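Local coordinates for magnesium transporter, putative (Shewanella oneidensis MR-1, PDB 3KXR), which is probably a membrane transporter for magnesium or other cations, represented here by its cytosolic portion, which carries a pair of CBS domains, at residues L65-K70 with Q77-R82; C87-F92 with E147-V152. All coordinates share one frame; numbering follows the deposited sequence.

Contact 1 (L65-K70 with Q77-R82); sequences LVLSDK and QRFFRR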
ATOM      1  N   LEU A  65     -17.908 -11.073  -9.896  1.00 42.60           N
ATOM      2  CA  LEU A  65     -18.247 -10.517 -11.189  1.00 41.54           C
ATOM      3  C   LEU A  65     -19.455  -9.545 -11.024  1.00 40.57           C
ATOM      4  O   LEU A  65     -20.561  -9.943 -10.699  1.00 39.84           O
ATOM      5  CB  LEU A  65     -18.504 -11.675 -12.171  1.00 41.77           C
ATOM      6  CG  LEU A  65     -17.326 -12.166 -13.052  1.00 42.60           C
ATOM      7  CD1 LEU A  65     -16.001 -12.290 -12.357  1.00 37.26           C
ATOM      8  CD2 LEU A  65     -17.714 -13.454 -13.765  1.00 42.30           C
ATOM      9  N   VAL A  66     -19.210  -8.252 -11.212  1.00 40.10           N
ATOM     10  CA  VAL A  66     -20.262  -7.244 -11.155  1.00 39.53           C
ATOM     11  C   VAL A  66     -20.117  -6.239 -12.332  1.00 38.73           C
ATOM     12  O   VAL A  66     -19.010  -5.888 -12.726  1.00 38.87           O
ATOM     13  CB  VAL A  66     -20.239  -6.512  -9.779  1.00 39.98           C
ATOM     14  CG1 VAL A  66     -18.821  -6.057  -9.462  1.00 38.99           C
ATOM     15  CG2 VAL A  66     -21.210  -5.358  -9.767  1.00 39.30           C
ATOM     16  N   LEU A  67     -21.238  -5.808 -12.905  1.00 37.37           N
ATOM     17  CA  LEU A  67     -21.245  -4.782 -13.949  1.00 36.27           C
ATOM     18  C   LEU A  67     -22.404  -3.813 -13.696  1.00 36.51           C
ATOM     19  O   LEU A  67     -23.405  -4.170 -13.047  1.00 37.34           O
ATOM     20  CB  LEU A  67     -21.380  -5.438 -15.337  1.00 35.83           C
ATOM     21  CG  LEU A  67     -20.213  -6.252 -15.923  1.00 34.12           C
ATOM     22  CD1 LEU A  67     -20.609  -6.972 -17.178  1.00 31.79           C
ATOM     23  CD2 LEU A  67     -19.033  -5.328 -16.197  1.00 31.17           C
ATOM     24  N   SER A  68     -22.291  -2.597 -14.197  1.00 36.19           N
ATOM     25  CA  SER A  68     -23.356  -1.621 -14.017  1.00 36.99           C
ATOM     26  C   SER A  68     -24.489  -1.910 -15.000  1.00 36.66           C
ATOM     27  O   SER A  68     -24.374  -2.738 -15.900  1.00 36.12           O
ATOM     28  CB  SER A  68     -22.865  -0.189 -14.255  1.00 36.76           C
ATOM     29  OG  SER A  68     -22.643   0.028 -15.655  1.00 38.83           O
ATOM     30  N   ASP A  69     -25.565  -1.161 -14.867  1.00 36.53           N
ATOM     31  CA  ASP A  69     -26.713  -1.426 -15.677  1.00 36.71           C
ATOM     32  C   ASP A  69     -26.558  -0.850 -17.063  1.00 37.04           C
ATOM     33  O   ASP A  69     -27.512  -0.879 -17.841  1.00 36.39           O
ATOM     34  CB  ASP A  69     -27.972  -0.896 -15.006  1.00 37.41           C
ATOM     35  CG  ASP A  69     -27.953   0.605 -14.785  1.00 37.82           C
ATOM     36  OD1 ASP A  69     -27.073   1.310 -15.334  1.00 41.53           O
ATOM     37  OD2 ASP A  69     -28.854   1.068 -14.047  1.00 40.27           O
ATOM     38  N   LYS A  70     -25.370  -0.332 -17.379  1.00 37.27           N
ATOM     39  CA  LYS A  70     -25.066   0.077 -18.755  1.00 37.82           C
ATOM     40  C   LYS A  70     -24.386  -1.066 -19.541  1.00 37.42           C
ATOM     41  O   LYS A  70     -24.179  -0.938 -20.723  1.00 37.55           O
ATOM     42  CB  LYS A  70     -24.190   1.340 -18.782  1.00 37.96           C
ATOM     43  CG  LYS A  70     -24.759   2.597 -18.043  1.00 41.63           C
ATOM     44  CD  LYS A  70     -26.265   2.894 -18.329  1.00 45.58           C
ATOM     45  CE  LYS A  70     -26.840   4.172 -17.598  1.00 46.34           C
ATOM     46  NZ  LYS A  70     -27.777   3.847 -16.445  1.00 44.10           N
ATOM     47  N   GLN A  77     -20.086 -11.748 -21.322  1.00 40.02           N
ATOM     48  CA  GLN A  77     -19.396 -12.908 -21.919  1.00 40.89           C
ATOM     49  C   GLN A  77     -17.896 -12.798 -21.743  1.00 41.17           C
ATOM     50  O   GLN A  77     -17.219 -13.779 -21.408  1.00 41.61           O
ATOM     51  CB  GLN A  77     -19.733 -13.079 -23.418  1.00 40.59           C
ATOM     52  CG  GLN A  77     -21.125 -13.681 -23.609  1.00 41.20           C
ATOM     53  CD  GLN A  77     -21.533 -13.843 -25.046  1.00 41.08           C
ATOM     54  OE1 GLN A  77     -20.745 -13.628 -25.952  1.00 40.71           O
ATOM     55  NE2 GLN A  77     -22.775 -14.243 -25.259  1.00 39.63           N
ATOM     56  N   ARG A  78     -17.376 -11.607 -21.952  1.00 41.06           N
ATOM     57  CA  ARG A  78     -15.951 -11.412 -21.862  1.00 41.75           C
ATOM     58  C   ARG A  78     -15.471 -11.539 -20.400  1.00 42.57           C
ATOM     59  O   ARG A  78     -14.371 -12.014 -20.128  1.00 43.06           O
ATOM     60  CB  ARG A  78     -15.611 -10.062 -22.471  1.00 42.02           C
ATOM     61  CG  ARG A  78     -14.200  -9.671 -22.273  1.00 45.06           C
ATOM     62  CD  ARG A  78     -13.814  -8.503 -23.138  1.00 46.99           C
ATOM     63  NE  ARG A  78     -12.384  -8.226 -22.993  1.00 48.60           N
ATOM     64  CZ  ARG A  78     -11.835  -7.035 -23.196  1.00 50.09           C
ATOM     65  NH1 ARG A  78     -12.590  -6.003 -23.540  1.00 51.84           N
ATOM     66  NH2 ARG A  78     -10.532  -6.871 -23.052  1.00 49.78           N
ATOM     67  N   PHE A  79     -16.312 -11.150 -19.450  1.00 42.89           N
ATOM     68  CA  PHE A  79     -15.946 -11.247 -18.038  1.00 42.91           C
ATOM     69  C   PHE A  79     -15.785 -12.709 -17.619  1.00 42.91           C
ATOM     70  O   PHE A  79     -14.855 -13.086 -16.902  1.00 42.65           O
ATOM     71  CB  PHE A  79     -17.034 -10.585 -17.169  1.00 43.31           C
ATOM     72  CG  PHE A  79     -16.502  -9.771 -16.005  1.00 42.94           C
ATOM     73  CD1 PHE A  79     -15.262 -10.026 -15.445  1.00 42.71           C
ATOM     74  CD2 PHE A  79     -17.294  -8.777 -15.440  1.00 42.88           C
ATOM     75  CE1 PHE A  79     -14.812  -9.282 -14.361  1.00 43.03           C
ATOM     76  CE2 PHE A  79     -16.863  -8.027 -14.350  1.00 42.72           C
ATOM     77  CZ  PHE A  79     -15.630  -8.266 -13.804  1.00 43.57           C
ATOM     78  N   PHE A  80     -16.716 -13.534 -18.065  1.00 42.73           N
ATOM     79  CA  PHE A  80     -16.681 -14.918 -17.694  1.00 42.49           C
ATOM     80  C   PHE A  80     -15.510 -15.591 -18.367  1.00 42.78           C
ATOM     81  O   PHE A  80     -14.971 -16.511 -17.825  1.00 42.19           O
ATOM     82  CB  PHE A  80     -17.928 -15.624 -18.143  1.00 42.35           C
ATOM     83  CG  PHE A  80     -19.073 -15.446 -17.260  1.00 42.32           C
ATOM     84  CD1 PHE A  80     -19.038 -15.931 -15.978  1.00 42.82           C
ATOM     85  CD2 PHE A  80     -20.239 -14.851 -17.729  1.00 44.07           C
ATOM     86  CE1 PHE A  80     -20.137 -15.771 -15.141  1.00 43.46           C
ATOM     87  CE2 PHE A  80     -21.347 -14.711 -16.906  1.00 44.59           C
ATOM     88  CZ  PHE A  80     -21.287 -15.173 -15.602  1.00 44.78           C
ATOM     89  N   ARG A  81     -15.133 -15.153 -19.558  1.00 43.81           N
ATOM     90  CA  ARG A  81     -14.053 -15.832 -20.287  1.00 44.85           C
ATOM     91  C   ARG A  81     -12.660 -15.364 -19.812  1.00 45.48           C
ATOM     92  O   ARG A  81     -11.694 -16.120 -19.900  1.00 46.14           O
ATOM     93  CB  ARG A  81     -14.203 -15.686 -21.810  1.00 44.61           C
ATOM     94  CG  ARG A  81     -15.407 -16.479 -22.444  1.00 46.38           C
ATOM     95  CD  ARG A  81     -15.200 -18.017 -22.603  1.00 46.09           C
ATOM     96  N   ARG A  82     -12.553 -14.150 -19.277  1.00 45.84           N
ATOM     97  CA  ARG A  82     -11.241 -13.579 -18.967  1.00 46.25           C
ATOM     98  C   ARG A  82     -10.800 -13.752 -17.515  1.00 45.91           C
ATOM     99  O   ARG A  82      -9.687 -13.480 -17.190  1.00 45.66           O
ATOM    100  CB  ARG A  82     -11.260 -12.092 -19.276  1.00 46.68           C
ATOM    101  CG  ARG A  82     -11.978 -11.268 -18.182  1.00 50.04           C
ATOM    102  CD  ARG A  82     -12.307  -9.841 -18.607  1.00 52.50           C
ATOM    103  NE  ARG A  82     -11.125  -9.080 -19.044  1.00 54.18           N
ATOM    104  CZ  ARG A  82     -11.131  -7.777 -19.348  1.00 54.98           C
ATOM    105  NH1 ARG A  82     -12.252  -7.049 -19.255  1.00 53.56           N
ATOM    106  NH2 ARG A  82     -10.004  -7.200 -19.756  1.00 55.80           N
TER
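Leu65 and Leu67, in and beside strand 66-68, the outermost strand within this chain of a small sheet, pack against Phe79 and Phe80 of the helix that follows it, in a buried and largely apolar contact of 253 Å² between residues 65-70 and 77-82. The Phe79 ring is its centrepiece. Leu65 lies over one face of that ring, with CG 3.9 Å from the ring centroid and only 13° off the ring normal, which meets the geometry of a CH-pi contact. One methyl, Leu65 CD1, continues over the same face to 3.8 Å from Phe79 CE1. The other branch reaches the next aromatic residue, Leu65 CD2 lying 3.6 Å from Phe80 CD1, so a single leucine spans two successive side chains of the helix. Around the rim of Phe79 the strand supplies different atoms: the carbonyl oxygen Val66 O sits in the ring plane, 3.4 Å from Phe79 CE2, and Leu67 CG approaches Phe79 CD2 at 3.9 Å. Leu67 CG stands anti to its own carbonyl carbon (chi1 -70°), and Leu67 CD2 also touches Phe79 CD2 and CE2.

Strand 66-68 and helix 73-82 are the first two elements of a beta-alpha-beta unit in the first CBS domain, completed by strand 90-94, whose Leu91 also touches both phenylalanines. A second subunit also borders the contact: its Trp21 meets the Phe79 ring edge-to-face, and its Glu20 forms a salt bridge with Arg78.

Contact 2 (C87-F92 with E147-V152); sequences CNDNLF and EIELPV
Glu149 OE2 accepts three hydrogen bonds from residues 87-92. The backbone nitrogens Asp89 N and Asn90 N each donate over 2.9 Å, both meeting the oxygen nearly along its C-O axis, while Asn88 ND2 reaches its syn lone pair over 3.0 Å. Glu149 CG lies between its backbone N and carbonyl carbon (chi1 61°), and beyond it the chain runs extended into the turn ahead of strand 90-94. The other oxygen, OE1, forms a salt bridge with Arg162 and accepts from water 2, so this buried carboxylate is held at both oxygens, probably as the anion.

A second polar link joins Asn90 ND2 to Glu147 OE1 over 3.1 Å; the donor approaches from above the carboxylate plane, and Arg105 makes a salt bridge to the same oxygen. Water 1 bridges Asp89 OD1, Glu147 OE1 and Ile148 N, and water 3 ties Asn90 ND2 to Glu149 O. Apolar packing flanks this network: Ile148 CD1 lies on the Cys87-Asn88 backbone, 3.6 Å from Asn88 N, and Pro151 CB sits over the centre of the Phe92 ring, 3.8 Å from its centroid, as a CH-pi contact.

Strands 90-94 and 149-153 are the central strands of separate three-stranded sheets, one in each CBS domain. The axes of segments 90-92 and 149-152 run nearly parallel (8°), 8.6 Å apart at closest approach, with Leu159 of strand 159-164 touching both Phe92 and Pro151 and helix 73-82 lying against Leu91.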
ATOM      1  N   CYS A  87     -16.066 -20.837  -7.533  1.00 41.41           N
ATOM      2  CA  CYS A  87     -17.507 -20.876  -7.340  1.00 41.43           C
ATOM      3  C   CYS A  87     -18.211 -19.762  -8.017  1.00 41.78           C
ATOM      4  O   CYS A  87     -18.963 -19.029  -7.391  1.00 40.84           O
ATOM      5  CB  CYS A  87     -17.860 -20.764  -5.872  1.00 41.95           C
ATOM      6  SG  CYS A  87     -17.697 -22.278  -5.065  1.00 41.44           S
ATOM      7  N   ASN A  88     -17.981 -19.638  -9.307  1.00 42.18           N
ATOM      8  CA  ASN A  88     -18.500 -18.523 -10.009  1.00 42.33           C
ATOM      9  C   ASN A  88     -19.202 -18.985 -11.229  1.00 42.28           C
ATOM     10  O   ASN A  88     -18.594 -19.577 -12.097  1.00 42.31           O
ATOM     11  CB  ASN A  88     -17.378 -17.601 -10.404  1.00 42.87           C
ATOM     12  CG  ASN A  88     -17.863 -16.427 -11.226  1.00 45.35           C
ATOM     13  OD1 ASN A  88     -17.313 -16.166 -12.295  1.00 47.97           O
ATOM     14  ND2 ASN A  88     -18.901 -15.714 -10.735  1.00 43.03           N
ATOM     15  N   ASP A  89     -20.498 -18.740 -11.297  1.00 42.35           N
ATOM     16  CA  ASP A  89     -21.162 -18.817 -12.583  1.00 43.08           C
ATOM     17  C   ASP A  89     -22.309 -17.831 -12.737  1.00 41.49           C
ATOM     18  O   ASP A  89     -23.180 -18.030 -13.567  1.00 41.04           O
ATOM     19  CB  ASP A  89     -21.618 -20.246 -12.851  1.00 43.95           C
ATOM     20  CG  ASP A  89     -22.825 -20.597 -12.062  1.00 48.97           C
ATOM     21  OD1 ASP A  89     -23.173 -19.811 -11.127  1.00 54.39           O
ATOM     22  OD2 ASP A  89     -23.440 -21.632 -12.405  1.00 55.44           O
ATOM     23  N   ASN A  90     -22.271 -16.757 -11.952  1.00 40.80           N
ATOM     24  CA  ASN A  90     -23.247 -15.693 -12.025  1.00 40.26           C
ATOM     25  C   ASN A  90     -22.531 -14.371 -12.024  1.00 39.83           C
ATOM     26  O   ASN A  90     -21.388 -14.256 -11.600  1.00 39.54           O
ATOM     27  CB  ASN A  90     -24.222 -15.764 -10.846  1.00 40.16           C
ATOM     28  CG  ASN A  90     -25.198 -16.875 -10.987  1.00 41.06           C
ATOM     29  OD1 ASN A  90     -25.440 -17.352 -12.084  1.00 46.56           O
ATOM     30  ND2 ASN A  90     -25.767 -17.312  -9.890  1.00 43.42           N
ATOM     31  N   LEU A  91     -23.239 -13.354 -12.475  1.00 39.48           N
ATOM     32  CA  LEU A  91     -22.682 -12.013 -12.514  1.00 38.96           C
ATOM     33  C   LEU A  91     -23.761 -11.032 -12.043  1.00 37.87           C
ATOM     34  O   LEU A  91     -24.945 -11.194 -12.357  1.00 38.04           O
ATOM     35  CB  LEU A  91     -22.188 -11.758 -13.926  1.00 39.13           C
ATOM     36  CG  LEU A  91     -21.526 -10.467 -14.350  1.00 39.21           C
ATOM     37  CD1 LEU A  91     -20.632 -10.742 -15.563  1.00 37.97           C
ATOM     38  CD2 LEU A  91     -22.636  -9.510 -14.687  1.00 40.68           C
ATOM     39  N   PHE A  92     -23.358 -10.064 -11.240  1.00 35.97           N
ATOM     40  CA  PHE A  92     -24.307  -9.214 -10.557  1.00 35.82           C
ATOM     41  C   PHE A  92     -24.385  -7.850 -11.200  1.00 35.52           C
ATOM     42  O   PHE A  92     -23.361  -7.303 -11.594  1.00 36.47           O
ATOM     43  CB  PHE A  92     -23.910  -9.112  -9.084  1.00 35.58           C
ATOM     44  CG  PHE A  92     -23.762 -10.446  -8.445  1.00 35.69           C
ATOM     45  CD1 PHE A  92     -24.770 -11.396  -8.562  1.00 35.55           C
ATOM     46  CD2 PHE A  92     -22.600 -10.801  -7.784  1.00 38.54           C
ATOM     47  CE1 PHE A  92     -24.624 -12.660  -7.996  1.00 35.94           C
ATOM     48  CE2 PHE A  92     -22.452 -12.077  -7.210  1.00 37.40           C
ATOM     49  CZ  PHE A  92     -23.466 -12.999  -7.329  1.00 35.35           C
ATOM     50  N   GLU A 147     -27.665 -22.560  -6.885  1.00 42.98           N
ATOM     51  CA  GLU A 147     -26.563 -21.592  -6.962  1.00 42.43           C
ATOM     52  C   GLU A 147     -25.283 -22.083  -6.302  1.00 41.13           C
ATOM     53  O   GLU A 147     -25.314 -22.856  -5.338  1.00 40.07           O
ATOM     54  CB  GLU A 147     -26.934 -20.300  -6.239  1.00 43.13           C
ATOM     55  CG  GLU A 147     -28.353 -19.756  -6.446  1.00 45.49           C
ATOM     56  CD  GLU A 147     -28.667 -19.425  -7.886  1.00 48.32           C
ATOM     57  OE1 GLU A 147     -27.731 -19.355  -8.728  1.00 53.61           O
ATOM     58  OE2 GLU A 147     -29.864 -19.254  -8.188  1.00 49.19           O
ATOM     59  N   ILE A 148     -24.154 -21.607  -6.803  1.00 39.80           N
ATOM     60  CA  ILE A 148     -22.891 -21.861  -6.139  1.00 39.28           C
ATOM     61  C   ILE A 148     -22.333 -20.582  -5.488  1.00 38.95           C
ATOM     62  O   ILE A 148     -21.241 -20.582  -4.896  1.00 38.71           O
ATOM     63  CB  ILE A 148     -21.868 -22.569  -7.092  1.00 39.19           C
ATOM     64  CG1 ILE A 148     -21.519 -21.728  -8.331  1.00 39.22           C
ATOM     65  CG2 ILE A 148     -22.428 -23.918  -7.520  1.00 37.86           C
ATOM     66  CD1 ILE A 148     -20.314 -22.334  -9.245  1.00 35.12           C
ATOM     67  N   GLU A 149     -23.099 -19.501  -5.556  1.00 38.09           N
ATOM     68  CA  GLU A 149     -22.727 -18.284  -4.868  1.00 38.10           C
ATOM     69  C   GLU A 149     -23.962 -17.458  -4.734  1.00 37.68           C
ATOM     70  O   GLU A 149     -24.866 -17.550  -5.568  1.00 37.37           O
ATOM     71  CB  GLU A 149     -21.700 -17.508  -5.697  1.00 38.68           C
ATOM     72  CG  GLU A 149     -22.236 -17.087  -7.076  1.00 40.59           C
ATOM     73  CD  GLU A 149     -21.193 -16.500  -8.034  1.00 43.68           C
ATOM     74  OE1 GLU A 149     -20.401 -15.614  -7.624  1.00 44.28           O
ATOM     75  OE2 GLU A 149     -21.211 -16.904  -9.221  1.00 45.06           O
ATOM     76  N   LEU A 150     -23.998 -16.608  -3.727  1.00 37.20           N
ATOM     77  CA  LEU A 150     -25.069 -15.628  -3.653  1.00 37.34           C
ATOM     78  C   LEU A 150     -24.505 -14.244  -3.356  1.00 37.09           C
ATOM     79  O   LEU A 150     -23.547 -14.116  -2.595  1.00 37.11           O
ATOM     80  CB  LEU A 150     -26.062 -15.995  -2.557  1.00 37.35           C
ATOM     81  CG  LEU A 150     -27.069 -17.128  -2.807  1.00 38.12           C
ATOM     82  CD1 LEU A 150     -27.912 -17.383  -1.535  1.00 36.77           C
ATOM     83  CD2 LEU A 150     -27.959 -16.793  -4.011  1.00 37.05           C
ATOM     84  N   PRO A 151     -25.114 -13.208  -3.930  1.00 36.85           N
ATOM     85  CA  PRO A 151     -24.747 -11.849  -3.587  1.00 37.28           C
ATOM     86  C   PRO A 151     -25.226 -11.470  -2.196  1.00 37.76           C
ATOM     87  O   PRO A 151     -26.300 -11.929  -1.740  1.00 38.70           O
ATOM     88  CB  PRO A 151     -25.489 -11.015  -4.637  1.00 36.96           C
ATOM     89  CG  PRO A 151     -26.653 -11.816  -4.958  1.00 36.96           C
ATOM     90  CD  PRO A 151     -26.291 -13.240  -4.805  1.00 36.89           C
ATOM     91  N   VAL A 152     -24.441 -10.618  -1.550  1.00 37.51           N
ATOM     92  CA  VAL A 152     -24.782 -10.063  -0.272  1.00 37.02           C
ATOM     93  C   VAL A 152     -24.981  -8.548  -0.398  1.00 36.95           C
ATOM     94  O   VAL A 152     -24.173  -7.843  -0.993  1.00 36.61           O
ATOM     95  CB  VAL A 152     -23.686 -10.379   0.748  1.00 37.30           C
ATOM     96  CG1 VAL A 152     -24.035  -9.755   2.084  1.00 35.59           C
ATOM     97  CG2 VAL A 152     -23.513 -11.896   0.882  1.00 36.91           C
TER
HETATM   98  O   HOH W   1     -24.533 -19.603  -8.807  1.00 38.25           O
HETATM   99  O   HOH W   2     -19.820 -13.289  -9.362  1.00 38.57           O
HETATM  100  O   HOH W   3     -26.087 -15.962  -7.470  1.00 45.92           O

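Overall arrangement
Contact 1 lies within the first CBS domain, whereas contact 2 joins that domain to the second; they are about 13 Å apart, centre to centre. They follow one another along the chain and meet through the sheet in which strands 66-68 and 90-94 are parallel neighbours. Two probable backbone hydrogen bonds mark the junction, Leu65 O to Phe92 N and Leu67 N to Phe92 O, each 2.9 Å. Strand 90-94 therefore has two roles: Leu91, directed away from residues 147-152, touches helix 73-82, while Asn90 and Phe92 point toward residues 147-152. Subunit contacts also differ, since another chain borders contact 1 but none in the assembly touches contact 2.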